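Local atomic coordinates of Exo-poly-alpha-D-galacturonosidase (Thermotoga maritima, PDB entry 3JUR), a protein that probably hydrolyses polygalacturonan (pectate) chains, as a hyperthermoactive exopolygalacturonase of glycoside hydrolase family 28 built on a beta-helix. Residues D[200-205]-D[225-230]; D[19-24]-D[124-129]; D[250-255]-D[284-289]; D[214-219]-D[229-234]. One frame throughout, in Å; residues are numbered along the deposited sequence.

How the contacts relate
All four contacts involve the parallel beta-helix. Contacts 1, 2 and 3 follow one face of it: strands 125-128, 201-204, 225-227, 250-252 and 284-286 run side by side, each parallel to the next. Contact 2 comes first along the chain and adds the N-terminal loop 19-24; contact 1 follows, its centre about 9 Å away, and contact 3 lies about 10 Å further, about 18 Å from contact 2, centre to centre. Contact 4 shares Ile229 and Glu230 with contact 1, closes before contact 3 opens, and reaches across the interior to strand 216-219. Backbone bonds between neighbouring coils and a packed interior thus hold the helix together.

Contact 1: D[200-205]-D[225-230]; sequences NVLVEG and IIRNIE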
loop_
_atom_site.group_PDB
_atom_site.type_symbol
_atom_site.label_atom_id
_atom_site.label_comp_id
_atom_site.label_asym_id
_atom_site.label_seq_id
_atom_site.Cartn_x
_atom_site.Cartn_y
_atom_site.Cartn_z
ATOM N N ASN D 200 17.934 -45.972 7.067
ATOM C CA ASN D 200 17.279 -46.304 5.788
ATOM C C ASN D 200 15.829 -46.729 5.985
ATOM O O ASN D 200 15.500 -47.926 5.956
ATOM C CB ASN D 200 18.044 -47.389 5.008
ATOM C CG ASN D 200 19.539 -47.137 4.950
ATOM O OD1 ASN D 200 19.997 -46.004 5.076
ATOM N ND2 ASN D 200 20.309 -48.201 4.761
ATOM N N VAL D 201 14.968 -45.741 6.182
ATOM C CA VAL D 201 13.572 -45.976 6.505
ATOM C C VAL D 201 12.697 -45.244 5.501
ATOM O O VAL D 201 12.962 -44.090 5.158
ATOM C CB VAL D 201 13.245 -45.503 7.947
ATOM C CG1 VAL D 201 11.747 -45.504 8.197
ATOM C CG2 VAL D 201 13.961 -46.375 8.979
ATOM N N LEU D 202 11.661 -45.926 5.029
ATOM C CA LEU D 202 10.693 -45.342 4.111
ATOM C C LEU D 202 9.282 -45.572 4.633
ATOM O O LEU D 202 8.940 -46.682 5.015
ATOM C CB LEU D 202 10.850 -45.960 2.716
ATOM C CG LEU D 202 9.789 -45.694 1.643
ATOM C CD1 LEU D 202 9.727 -44.223 1.270
ATOM C CD2 LEU D 202 10.065 -46.538 0.407
ATOM N N VAL D 203 8.478 -44.515 4.668
ATOM C CA VAL D 203 7.045 -44.638 4.914
ATOM C C VAL D 203 6.331 -43.931 3.770
ATOM O O VAL D 203 6.533 -42.724 3.553
ATOM C CB VAL D 203 6.605 -43.999 6.264
ATOM C CG1 VAL D 203 5.074 -44.093 6.445
ATOM C CG2 VAL D 203 7.330 -44.636 7.443
ATOM N N GLU D 204 5.502 -44.668 3.039
ATOM C CA GLU D 204 4.829 -44.096 1.876
ATOM C C GLU D 204 3.424 -44.637 1.658
ATOM O O GLU D 204 3.113 -45.761 2.051
ATOM C CB GLU D 204 5.675 -44.274 0.601
ATOM C CG GLU D 204 5.902 -45.724 0.165
ATOM C CD GLU D 204 6.498 -45.841 -1.237
ATOM O OE1 GLU D 204 6.502 -46.959 -1.797
ATOM O OE2 GLU D 204 6.950 -44.817 -1.791
ATOM N N GLY D 205 2.577 -43.816 1.045
ATOM C CA GLY D 205 1.282 -44.270 0.547
ATOM C C GLY D 205 0.154 -44.343 1.563
ATOM O O GLY D 205 -0.973 -43.959 1.263
ATOM N N ILE D 225 12.687 -41.328 4.704
ATOM C CA ILE D 225 11.796 -40.751 3.697
ATOM C C ILE D 225 10.334 -41.018 4.087
ATOM O O ILE D 225 9.934 -42.162 4.311
ATOM C CB ILE D 225 12.070 -41.324 2.275
ATOM C CG1 ILE D 225 13.484 -40.974 1.808
ATOM C CG2 ILE D 225 11.041 -40.824 1.269
ATOM C CD1 ILE D 225 13.983 -41.830 0.629
ATOM N N ILE D 226 9.553 -39.950 4.187
ATOM C CA ILE D 226 8.112 -40.071 4.377
ATOM C C ILE D 226 7.459 -39.294 3.250
ATOM O O ILE D 226 7.658 -38.082 3.102
ATOM C CB ILE D 226 7.660 -39.576 5.758
ATOM C CG1 ILE D 226 8.373 -40.367 6.858
ATOM C CG2 ILE D 226 6.145 -39.733 5.923
ATOM C CD1 ILE D 226 8.539 -39.602 8.146
ATOM N N ARG D 227 6.694 -40.003 2.432
ATOM C CA ARG D 227 6.237 -39.445 1.176
ATOM C C ARG D 227 4.870 -40.001 0.807
ATOM O O ARG D 227 4.594 -41.178 1.036
ATOM C CB ARG D 227 7.317 -39.700 0.104
ATOM C CG ARG D 227 6.878 -40.367 -1.170
ATOM C CD ARG D 227 7.680 -41.650 -1.423
ATOM N NE ARG D 227 9.064 -41.419 -1.840
ATOM C CZ ARG D 227 9.859 -42.342 -2.387
ATOM N NH1 ARG D 227 9.428 -43.584 -2.604
ATOM N NH2 ARG D 227 11.094 -42.021 -2.728
ATOM N N ASN D 228 4.020 -39.134 0.265
ATOM C CA ASN D 228 2.673 -39.502 -0.197
ATOM C C ASN D 228 1.805 -40.255 0.822
ATOM O O ASN D 228 1.038 -41.148 0.459
ATOM C CB ASN D 228 2.731 -40.243 -1.547
ATOM C CG ASN D 228 3.299 -39.375 -2.658
ATOM O OD1 ASN D 228 4.488 -39.467 -2.984
ATOM N ND2 ASN D 228 2.463 -38.503 -3.226
ATOM N N ILE D 229 1.922 -39.874 2.089
ATOM C CA ILE D 229 1.045 -40.404 3.129
ATOM C C ILE D 229 -0.033 -39.387 3.511
ATOM O O ILE D 229 0.091 -38.194 3.225
ATOM C CB ILE D 229 1.823 -40.839 4.400
ATOM C CG1 ILE D 229 2.418 -39.629 5.122
ATOM C CG2 ILE D 229 2.892 -41.875 4.065
ATOM C CD1 ILE D 229 2.445 -39.778 6.607
ATOM N N GLU D 230 -1.099 -39.871 4.142
ATOM C CA GLU D 230 -2.087 -38.988 4.723
ATOM C C GLU D 230 -2.240 -39.231 6.216
ATOM O O GLU D 230 -2.496 -40.359 6.640
ATOM C CB GLU D 230 -3.444 -39.120 4.032
ATOM C CG GLU D 230 -4.459 -38.116 4.591
ATOM C CD GLU D 230 -5.849 -38.227 4.000
ATOM O OE1 GLU D 230 -6.054 -39.008 3.047
ATOM O OE2 GLU D 230 -6.742 -37.506 4.489
#
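A salt bridge between Glu204 and Arg227 is the strongest side-chain bond here: Arg227 NH1 lies 2.9 Å from Glu204 OE2, in a nearly straight bond (163°). The oxygen sits in the guanidinium plane, whereas the nitrogen meets it from above the carboxylate plane, the two groups being turned 46° apart. Bends at chi2 and chi3 fold the arginine back alongside the extended glutamate, and Leu202 CD1 lies over one face of its guanidinium, toward the rim. An alanine at Arg227 would remove the charge that Glu204 and Glu20 share, and would probably loosen the hold between these coils and the N-terminal loop. Backbone hydrogen bonds of the parallel kind, 2.8 to 2.9 Å long, run from Ile225 N to Val201 O, Val203 N to Ile225 O and Arg227 N to Val203 O, followed by a weak one from Gly205 N to Arg227 O. On the Glu204 side, Leu202 CD1 packs 3.6 Å from Ile225 CG2. On the other side, Val203 CB faces Ile226 CG1, and Val203 CG1 meets Ile229 CG2 at 3.9 Å, where the chain leaves the strand. These are successive coils of the beta-helix: strand 125-128 flanks 201-204, strand 249-252 flanks 225-227, Phe195 and Ile216 fill the interior beside Val203, and Glu20 of the N-terminal loop gives Arg227 NH1 a second carboxylate.

Contact 2: D[19-24]-D[124-129]; sequences REPQIP and NVAITG
The N-terminal loop that links helix 6-16 to strand 27-29 passes here over the outside of the beta-helix, at the corner where the chain turns at Asn124 into strand 125-128. Pro21 leads the packing. Its CB rests 3.8 Å from Asn124 CA, and its CG lies alongside the strand, 4.3 Å from Ala126 CB. One residue on, the backbone carbonyl of Gln22 reaches the asparagine side chain, with Gln22 O 3.6 Å from Asn124 CB, while the glutamine side chain itself leads off from the strand. Ile23 then sends its CD1 back to the corner: CG1 is anti to the carbonyl carbon (chi1 -59°), and the bend at chi2 (-67°) brings CD1 to 3.5 Å from Asn124 O and to 4.5 Å from Ala126 CB. The methyl group of Ala126 thus lies loosely against both Pro21 CG and Ile23 CD1. Asn124 belongs to a row of asparagines at successive corners, an asparagine stack of the kind known from parallel beta-helices: its OD1 accepts from Asn200 ND2 in the next coil, and its ND2 donates to Asn79 OD1 in the coil before. No direct hydrogen bond joins the two segments; a water bridges them instead, accepting from Gln22 N at 2.8 Å and donating to Asn124 OD1 at 2.6 Å. That oxygen is thus gripped by the water as well as by the neighbouring amide. The same loop touches the adjoining coils, with Pro21 on Leu202 and Ile23 on Glu81.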
loop_
_atom_site.group_PDB
_atom_site.type_symbol
_atom_site.label_atom_id
_atom_site.label_comp_id
_atom_site.label_asym_id
_atom_site.label_seq_id
_atom_site.Cartn_x
_atom_site.Cartn_y
_atom_site.Cartn_z
ATOM N N ARG D 19 18.132 -41.757 0.398
ATOM C CA ARG D 19 17.722 -42.743 -0.612
ATOM C C ARG D 19 16.859 -43.864 -0.050
ATOM O O ARG D 19 17.013 -44.255 1.111
ATOM C CB ARG D 19 18.913 -43.321 -1.398
ATOM C CG ARG D 19 19.954 -44.045 -0.583
ATOM C CD ARG D 19 20.816 -44.984 -1.462
ATOM N NE ARG D 19 21.328 -44.347 -2.680
ATOM C CZ ARG D 19 22.308 -43.446 -2.710
ATOM N NH1 ARG D 19 22.897 -43.046 -1.590
ATOM N NH2 ARG D 19 22.696 -42.926 -3.863
ATOM N N GLU D 20 15.949 -44.353 -0.889
ATOM C CA GLU D 20 15.075 -45.485 -0.573
ATOM C C GLU D 20 15.855 -46.712 -0.093
ATOM O O GLU D 20 16.938 -46.994 -0.613
ATOM C CB GLU D 20 14.284 -45.891 -1.814
ATOM C CG GLU D 20 13.084 -45.027 -2.144
ATOM C CD GLU D 20 12.303 -45.573 -3.338
ATOM O OE1 GLU D 20 12.163 -46.816 -3.468
ATOM O OE2 GLU D 20 11.825 -44.752 -4.146
ATOM N N PRO D 21 15.304 -47.451 0.892
ATOM C CA PRO D 21 15.952 -48.684 1.336
ATOM C C PRO D 21 15.863 -49.798 0.292
ATOM O O PRO D 21 14.828 -49.950 -0.367
ATOM C CB PRO D 21 15.154 -49.073 2.585
ATOM C CG PRO D 21 13.826 -48.409 2.422
ATOM C CD PRO D 21 14.119 -47.127 1.707
ATOM N N GLN D 22 16.946 -50.551 0.128
ATOM C CA GLN D 22 16.891 -51.786 -0.645
ATOM C C GLN D 22 16.104 -52.818 0.162
ATOM O O GLN D 22 16.372 -53.035 1.346
ATOM C CB GLN D 22 18.296 -52.317 -0.971
ATOM C CG GLN D 22 18.989 -51.639 -2.161
ATOM C CD GLN D 22 18.289 -51.896 -3.494
ATOM O OE1 GLN D 22 18.176 -53.037 -3.948
ATOM N NE2 GLN D 22 17.828 -50.826 -4.130
ATOM N N ILE D 23 15.112 -53.421 -0.483
ATOM C CA ILE D 23 14.306 -54.477 0.123
ATOM C C ILE D 23 14.431 -55.710 -0.762
ATOM O O ILE D 23 14.120 -55.640 -1.954
ATOM C CB ILE D 23 12.803 -54.060 0.268
ATOM C CG1 ILE D 23 12.644 -52.799 1.138
ATOM C CG2 ILE D 23 11.956 -55.220 0.781
ATOM C CD1 ILE D 23 13.007 -52.958 2.621
ATOM N N PRO D 24 14.897 -56.842 -0.189
ATOM C CA PRO D 24 15.071 -58.086 -0.945
ATOM C C PRO D 24 13.847 -58.444 -1.793
ATOM O O PRO D 24 12.709 -58.243 -1.360
ATOM C CB PRO D 24 15.278 -59.134 0.154
ATOM C CG PRO D 24 15.891 -58.381 1.274
ATOM C CD PRO D 24 15.286 -57.003 1.227
ATOM N N ASN D 124 17.065 -50.652 6.867
ATOM C CA ASN D 124 16.295 -50.949 5.646
ATOM C C ASN D 124 14.878 -51.434 5.950
ATOM O O ASN D 124 14.543 -52.601 5.724
ATOM C CB ASN D 124 17.027 -51.967 4.749
ATOM C CG ASN D 124 18.494 -51.626 4.545
ATOM O OD1 ASN D 124 18.853 -50.470 4.328
ATOM N ND2 ASN D 124 19.349 -52.641 4.614
ATOM N N VAL D 125 14.060 -50.536 6.484
ATOM C CA VAL D 125 12.706 -50.870 6.896
ATOM C C VAL D 125 11.725 -49.929 6.198
ATOM O O VAL D 125 11.965 -48.725 6.124
ATOM C CB VAL D 125 12.559 -50.818 8.441
ATOM C CG1 VAL D 125 11.115 -51.057 8.860
ATOM C CG2 VAL D 125 13.457 -51.866 9.100
ATOM N N ALA D 126 10.638 -50.479 5.658
ATOM C CA ALA D 126 9.681 -49.669 4.902
ATOM C C ALA D 126 8.230 -49.993 5.228
ATOM O O ALA D 126 7.891 -51.139 5.532
ATOM C CB ALA D 126 9.929 -49.808 3.405
ATOM N N ILE D 127 7.384 -48.964 5.184
ATOM C CA ILE D 127 5.935 -49.143 5.227
ATOM C C ILE D 127 5.357 -48.504 3.965
ATOM O O ILE D 127 5.479 -47.297 3.766
ATOM C CB ILE D 127 5.316 -48.527 6.497
ATOM C CG1 ILE D 127 5.869 -49.220 7.753
ATOM C CG2 ILE D 127 3.788 -48.602 6.446
ATOM C CD1 ILE D 127 5.663 -48.425 9.046
ATOM N N THR D 128 4.751 -49.323 3.111
ATOM C CA THR D 128 4.307 -48.881 1.786
ATOM C C THR D 128 2.855 -49.309 1.538
ATOM O O THR D 128 2.250 -49.981 2.380
ATOM C CB THR D 128 5.223 -49.438 0.651
ATOM O OG1 THR D 128 5.022 -50.851 0.511
ATOM C CG2 THR D 128 6.698 -49.178 0.942
ATOM N N GLY D 129 2.306 -48.923 0.389
ATOM C CA GLY D 129 0.953 -49.317 0.002
ATOM C C GLY D 129 -0.044 -48.196 0.193
ATOM O O GLY D 129 0.293 -47.148 0.722
HETATM O O HOH W 1 19.002 -49.793 1.845
#

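Contact 3: D[250-255]-D[284-289]; sequences LIEKCR and LVRDNL
Glu252 and Arg286 both place CG between the backbone N and the carbonyl carbon (chi1 69° and 66°) and then run extended, so they lie side by side. They join consecutive coils of the parallel beta-helix, where strands 250-252 and 284-286 run only 6° apart. In their salt bridge Arg286 grips Glu252 OE1 side-on with NE (2.9 Å) and NH2 (3.1 Å), the oxygen in the guanidinium plane and the carboxylate nearly coplanar with it. NH2 meets the syn lone pair of OE1, while NE arrives nearly along the C-O axis; a water donates to Glu252 OE2 and accepts weakly from NH2. Asp287 completes a salt-bridge network: its OD1 is hydrogen-bonded to Asn316 ND2, and its OD2, 4.6 Å from Glu252 OE1, has a long, charge-only pairing with Arg286 NE, well out of the guanidinium plane. A leucine at Arg286 would remove the two-nitrogen grip and the bridge from NH1 to Glu11 of helix 6-16, and would probably leave the repulsion between the acids less well screened. On the same face, Leu250 CD1 packs 3.7 Å from Leu284 CD2; on the opposite face Ile251 CD1 meets Val285 CG2. Backbone bonds run from Ile251 N to Leu284 O and Arg286 N to Ile251 O; a weak one from Lys253 N to Arg286 O follows, and past the bend Leu289 N donates to Cys254 O. The buried Asn288 amide spans that bend: OD1 accepts from Cys254 N at 2.9 Å on an in-plane lone pair, and ND2 gives Ile251 O a second donor at 3.1 Å, from above the carbonyl plane.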
loop_
_atom_site.group_PDB
_atom_site.type_symbol
_atom_site.label_atom_id
_atom_site.label_comp_id
_atom_site.label_asym_id
_atom_site.label_seq_id
_atom_site.Cartn_x
_atom_site.Cartn_y
_atom_site.Cartn_z
ATOM N N LEU D 250 13.642 -36.577 4.478
ATOM C CA LEU D 250 12.770 -35.936 3.505
ATOM C C LEU D 250 11.317 -36.238 3.826
ATOM O O LEU D 250 10.946 -37.389 4.059
ATOM C CB LEU D 250 13.113 -36.403 2.082
ATOM C CG LEU D 250 12.169 -36.016 0.941
ATOM C CD1 LEU D 250 12.113 -34.487 0.742
ATOM C CD2 LEU D 250 12.581 -36.730 -0.346
ATOM N N ILE D 251 10.509 -35.190 3.870
ATOM C CA ILE D 251 9.058 -35.306 4.028
ATOM C C ILE D 251 8.463 -34.538 2.856
ATOM O O ILE D 251 8.624 -33.318 2.766
ATOM C CB ILE D 251 8.548 -34.679 5.356
ATOM C CG1 ILE D 251 9.221 -35.329 6.572
ATOM C CG2 ILE D 251 7.021 -34.784 5.438
ATOM C CD1 ILE D 251 9.088 -34.530 7.887
ATOM N N GLU D 252 7.794 -35.255 1.956
ATOM C CA GLU D 252 7.295 -34.642 0.729
ATOM C C GLU D 252 5.965 -35.227 0.280
ATOM O O GLU D 252 5.666 -36.395 0.553
ATOM C CB GLU D 252 8.349 -34.731 -0.393
ATOM C CG GLU D 252 8.623 -36.138 -0.938
ATOM C CD GLU D 252 9.501 -36.131 -2.191
ATOM O OE1 GLU D 252 10.000 -35.045 -2.583
ATOM O OE2 GLU D 252 9.687 -37.214 -2.795
ATOM N N LYS D 253 5.163 -34.399 -0.387
ATOM C CA LYS D 253 3.906 -34.830 -1.013
ATOM C C LYS D 253 2.897 -35.455 -0.043
ATOM O O LYS D 253 2.038 -36.234 -0.456
ATOM C CB LYS D 253 4.200 -35.777 -2.193
ATOM C CG LYS D 253 4.623 -35.076 -3.482
ATOM C CD LYS D 253 3.400 -34.749 -4.341
ATOM C CE LYS D 253 3.541 -33.397 -5.053
ATOM N NZ LYS D 253 4.396 -33.487 -6.273
ATOM N N CYS D 254 2.997 -35.112 1.240
ATOM C CA CYS D 254 2.079 -35.635 2.258
ATOM C C CYS D 254 0.874 -34.714 2.502
ATOM O O CYS D 254 0.939 -33.504 2.250
ATOM C CB CYS D 254 2.818 -35.891 3.580
ATOM S SG CYS D 254 4.210 -37.061 3.472
ATOM N N ARG D 255 -0.211 -35.307 2.999
ATOM C CA ARG D 255 -1.425 -34.590 3.399
ATOM C C ARG D 255 -1.641 -34.734 4.909
ATOM O O ARG D 255 -1.546 -35.844 5.444
ATOM C CB ARG D 255 -2.644 -35.130 2.639
ATOM C CG ARG D 255 -3.988 -34.716 3.241
ATOM C CD ARG D 255 -4.608 -33.511 2.547
ATOM N NE ARG D 255 -5.657 -33.956 1.632
ATOM C CZ ARG D 255 -6.962 -33.768 1.812
ATOM N NH1 ARG D 255 -7.418 -33.102 2.869
ATOM N NH2 ARG D 255 -7.818 -34.237 0.912
ATOM N N LEU D 284 14.422 -31.931 5.181
ATOM C CA LEU D 284 13.787 -31.269 4.058
ATOM C C LEU D 284 12.293 -31.583 4.075
ATOM O O LEU D 284 11.896 -32.747 4.071
ATOM C CB LEU D 284 14.436 -31.704 2.733
ATOM C CG LEU D 284 13.898 -31.122 1.423
ATOM C CD1 LEU D 284 14.056 -29.590 1.386
ATOM C CD2 LEU D 284 14.613 -31.760 0.249
ATOM N N VAL D 285 11.478 -30.531 4.130
ATOM C CA VAL D 285 10.018 -30.651 4.143
ATOM C C VAL D 285 9.484 -29.884 2.929
ATOM O O VAL D 285 9.541 -28.650 2.903
ATOM C CB VAL D 285 9.434 -30.062 5.453
ATOM C CG1 VAL D 285 7.901 -30.221 5.519
ATOM C CG2 VAL D 285 10.099 -30.716 6.669
ATOM N N ARG D 286 8.995 -30.597 1.913
ATOM C CA ARG D 286 8.598 -29.920 0.671
ATOM C C ARG D 286 7.348 -30.507 0.015
ATOM O O ARG D 286 7.056 -31.705 0.160
ATOM C CB ARG D 286 9.765 -29.913 -0.328
ATOM C CG ARG D 286 10.142 -31.293 -0.833
ATOM C CD ARG D 286 11.333 -31.247 -1.777
ATOM N NE ARG D 286 11.491 -32.508 -2.488
ATOM C CZ ARG D 286 12.482 -32.771 -3.337
ATOM N NH1 ARG D 286 13.424 -31.866 -3.565
ATOM N NH2 ARG D 286 12.540 -33.950 -3.947
ATOM N N ASP D 287 6.632 -29.654 -0.726
ATOM C CA ASP D 287 5.467 -30.066 -1.528
ATOM C C ASP D 287 4.360 -30.767 -0.722
ATOM O O ASP D 287 3.667 -31.650 -1.249
ATOM C CB ASP D 287 5.896 -30.971 -2.707
ATOM C CG ASP D 287 7.033 -30.379 -3.525
ATOM O OD1 ASP D 287 6.970 -29.181 -3.886
ATOM O OD2 ASP D 287 7.991 -31.127 -3.815
ATOM N N ASN D 288 4.198 -30.380 0.539
ATOM C CA ASN D 288 3.165 -30.951 1.401
ATOM C C ASN D 288 1.929 -30.080 1.480
ATOM O O ASN D 288 1.975 -28.884 1.165
ATOM C CB ASN D 288 3.693 -31.182 2.816
ATOM C CG ASN D 288 4.880 -32.107 2.846
ATOM O OD1 ASN D 288 4.750 -33.313 2.633
ATOM N ND2 ASN D 288 6.048 -31.550 3.124
ATOM N N LEU D 289 0.830 -30.691 1.923
ATOM C CA LEU D 289 -0.442 -30.007 2.050
ATOM C C LEU D 289 -1.055 -30.265 3.423
ATOM O O LEU D 289 -1.329 -31.410 3.782
ATOM C CB LEU D 289 -1.403 -30.438 0.934
ATOM C CG LEU D 289 -2.844 -29.912 0.960
ATOM C CD1 LEU D 289 -2.889 -28.368 0.892
ATOM C CD2 LEU D 289 -3.686 -30.536 -0.148
HETATM O O HOH W 2 10.997 -36.779 -5.148
#

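Contact 4: D[214-219]-D[229-234]; sequences WCIHPV and IEISST. Unlike the reference sequence in segment 214-219: Ile216 (reference Val).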
loop_
_atom_site.group_PDB
_atom_site.type_symbol
_atom_site.label_atom_id
_atom_site.label_comp_id
_atom_site.label_asym_id
_atom_site.label_seq_id
_atom_site.Cartn_x
_atom_site.Cartn_y
_atom_site.Cartn_z
ATOM N N TRP D 214 1.449 -39.238 19.110
ATOM C CA TRP D 214 2.207 -38.833 17.906
ATOM C C TRP D 214 2.124 -39.912 16.828
ATOM O O TRP D 214 2.223 -41.112 17.130
ATOM C CB TRP D 214 3.674 -38.520 18.220
ATOM C CG TRP D 214 3.915 -37.448 19.261
ATOM C CD1 TRP D 214 2.978 -36.678 19.892
ATOM C CD2 TRP D 214 5.189 -37.013 19.757
ATOM N NE1 TRP D 214 3.588 -35.800 20.759
ATOM C CE2 TRP D 214 4.945 -35.985 20.696
ATOM C CE3 TRP D 214 6.516 -37.400 19.505
ATOM C CZ2 TRP D 214 5.982 -35.335 21.384
ATOM C CZ3 TRP D 214 7.545 -36.751 20.180
ATOM C CH2 TRP D 214 7.273 -35.733 21.114
ATOM N N CYS D 215 1.940 -39.492 15.578
ATOM C CA CYS D 215 1.613 -40.431 14.502
ATOM C C CYS D 215 2.846 -41.104 13.919
ATOM O O CYS D 215 2.946 -42.331 13.943
ATOM C CB CYS D 215 0.757 -39.777 13.414
ATOM S SG CYS D 215 -0.886 -39.242 13.984
ATOM N N ILE D 216 3.784 -40.312 13.408
ATOM C CA ILE D 216 5.040 -40.853 12.885
ATOM C C ILE D 216 6.238 -40.277 13.633
ATOM O O ILE D 216 6.518 -39.069 13.559
ATOM C CB ILE D 216 5.175 -40.639 11.373
ATOM C CG1 ILE D 216 4.022 -41.355 10.654
ATOM C CG2 ILE D 216 6.537 -41.147 10.889
ATOM C CD1 ILE D 216 4.146 -41.393 9.151
ATOM N N HIS D 217 6.945 -41.154 14.342
ATOM C CA HIS D 217 7.956 -40.725 15.303
ATOM C C HIS D 217 9.308 -41.417 15.097
ATOM O O HIS D 217 9.635 -42.364 15.814
ATOM C CB HIS D 217 7.419 -40.923 16.734
ATOM C CG HIS D 217 8.255 -40.289 17.805
ATOM N ND1 HIS D 217 8.156 -40.649 19.133
ATOM C CD2 HIS D 217 9.209 -39.329 17.746
ATOM C CE1 HIS D 217 9.010 -39.937 19.845
ATOM N NE2 HIS D 217 9.663 -39.129 19.026
ATOM N N PRO D 218 10.097 -40.953 14.100
ATOM C CA PRO D 218 11.458 -41.468 13.980
ATOM C C PRO D 218 12.363 -40.807 15.012
ATOM O O PRO D 218 12.307 -39.581 15.200
ATOM C CB PRO D 218 11.875 -41.078 12.554
ATOM C CG PRO D 218 10.995 -39.945 12.174
ATOM C CD PRO D 218 9.789 -39.937 13.069
ATOM N N VAL D 219 13.180 -41.618 15.678
ATOM C CA VAL D 219 14.036 -41.149 16.762
ATOM C C VAL D 219 15.456 -41.630 16.517
ATOM O O VAL D 219 15.676 -42.812 16.245
ATOM C CB VAL D 219 13.558 -41.669 18.151
ATOM C CG1 VAL D 219 14.421 -41.104 19.279
ATOM C CG2 VAL D 219 12.085 -41.342 18.388
ATOM N N ILE D 229 1.922 -39.874 2.089
ATOM C CA ILE D 229 1.045 -40.404 3.129
ATOM C C ILE D 229 -0.033 -39.387 3.511
ATOM O O ILE D 229 0.091 -38.194 3.225
ATOM C CB ILE D 229 1.823 -40.839 4.400
ATOM C CG1 ILE D 229 2.418 -39.629 5.122
ATOM C CG2 ILE D 229 2.892 -41.875 4.065
ATOM C CD1 ILE D 229 2.445 -39.778 6.607
ATOM N N GLU D 230 -1.099 -39.871 4.142
ATOM C CA GLU D 230 -2.087 -38.988 4.723
ATOM C C GLU D 230 -2.240 -39.231 6.216
ATOM O O GLU D 230 -2.496 -40.359 6.640
ATOM C CB GLU D 230 -3.444 -39.120 4.032
ATOM C CG GLU D 230 -4.459 -38.116 4.591
ATOM C CD GLU D 230 -5.849 -38.227 4.000
ATOM O OE1 GLU D 230 -6.054 -39.008 3.047
ATOM O OE2 GLU D 230 -6.742 -37.506 4.489
ATOM N N ILE D 231 -2.066 -38.166 6.999
ATOM C CA ILE D 231 -2.406 -38.174 8.417
ATOM C C ILE D 231 -3.756 -37.500 8.587
ATOM O O ILE D 231 -3.959 -36.364 8.135
ATOM C CB ILE D 231 -1.381 -37.390 9.285
ATOM C CG1 ILE D 231 0.057 -37.892 9.073
ATOM C CG2 ILE D 231 -1.787 -37.427 10.768
ATOM C CD1 ILE D 231 0.314 -39.267 9.575
ATOM N N SER D 232 -4.668 -38.200 9.252
ATOM C CA SER D 232 -5.974 -37.657 9.587
ATOM C C SER D 232 -6.370 -38.125 10.986
ATOM O O SER D 232 -7.024 -39.155 11.146
ATOM C CB SER D 232 -7.008 -38.085 8.553
ATOM O OG SER D 232 -8.281 -37.580 8.889
ATOM N N SER D 233 -5.947 -37.363 11.994
ATOM C CA SER D 233 -6.171 -37.707 13.396
ATOM C C SER D 233 -6.101 -36.442 14.234
ATOM O O SER D 233 -5.060 -35.790 14.302
ATOM C CB SER D 233 -5.124 -38.719 13.871
ATOM O OG SER D 233 -5.549 -39.380 15.044
ATOM N N THR D 234 -7.213 -36.087 14.869
ATOM C CA THR D 234 -7.325 -34.775 15.514
ATOM C C THR D 234 -7.473 -34.808 17.040
ATOM O O THR D 234 -7.967 -33.848 17.648
ATOM C CB THR D 234 -8.456 -33.940 14.880
ATOM O OG1 THR D 234 -9.680 -34.679 14.926
ATOM C CG2 THR D 234 -8.116 -33.598 13.424
#
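Cys215, Ile231 and Ile216 bury most of the surface here, where the turn into the weakly bonded strand 216-219 faces strand 230-233 across the interior of the beta-helix. The side chain of Cys215 is directed toward strand 230-233 and meets Ile231 with two atoms: SG, anti to the carbonyl carbon (chi1 -64°), lies 3.8 Å from Ile231 CG2, and CB lies 3.9 Å from Ile231 CD1. The bend at Ile231 chi2 (-68°) turns CD1 to that position, so the thiol and its CB lie along the isoleucine's two branches. The same SG comes within 4.3 Å of Ser233 CB, while the serine hydroxyl is engaged with Asn238 and with the backbone N of Ser211. Ile216, an isoleucine in place of the reference valine, carries its CD1 into the interior on an extended chain (chi2 -172°) until it meets Ile229 CD1 tip to tip. At 3.5 Å this carbon pair is tighter than normal van der Waals contact, and the CD1 concerned is an atom that valine does not have. Ile208 fills in beside both Ile216 and Ile231. With no hydrogen bond between them, and all five touching residues buried, what holds these two segments to each other is apolar packing.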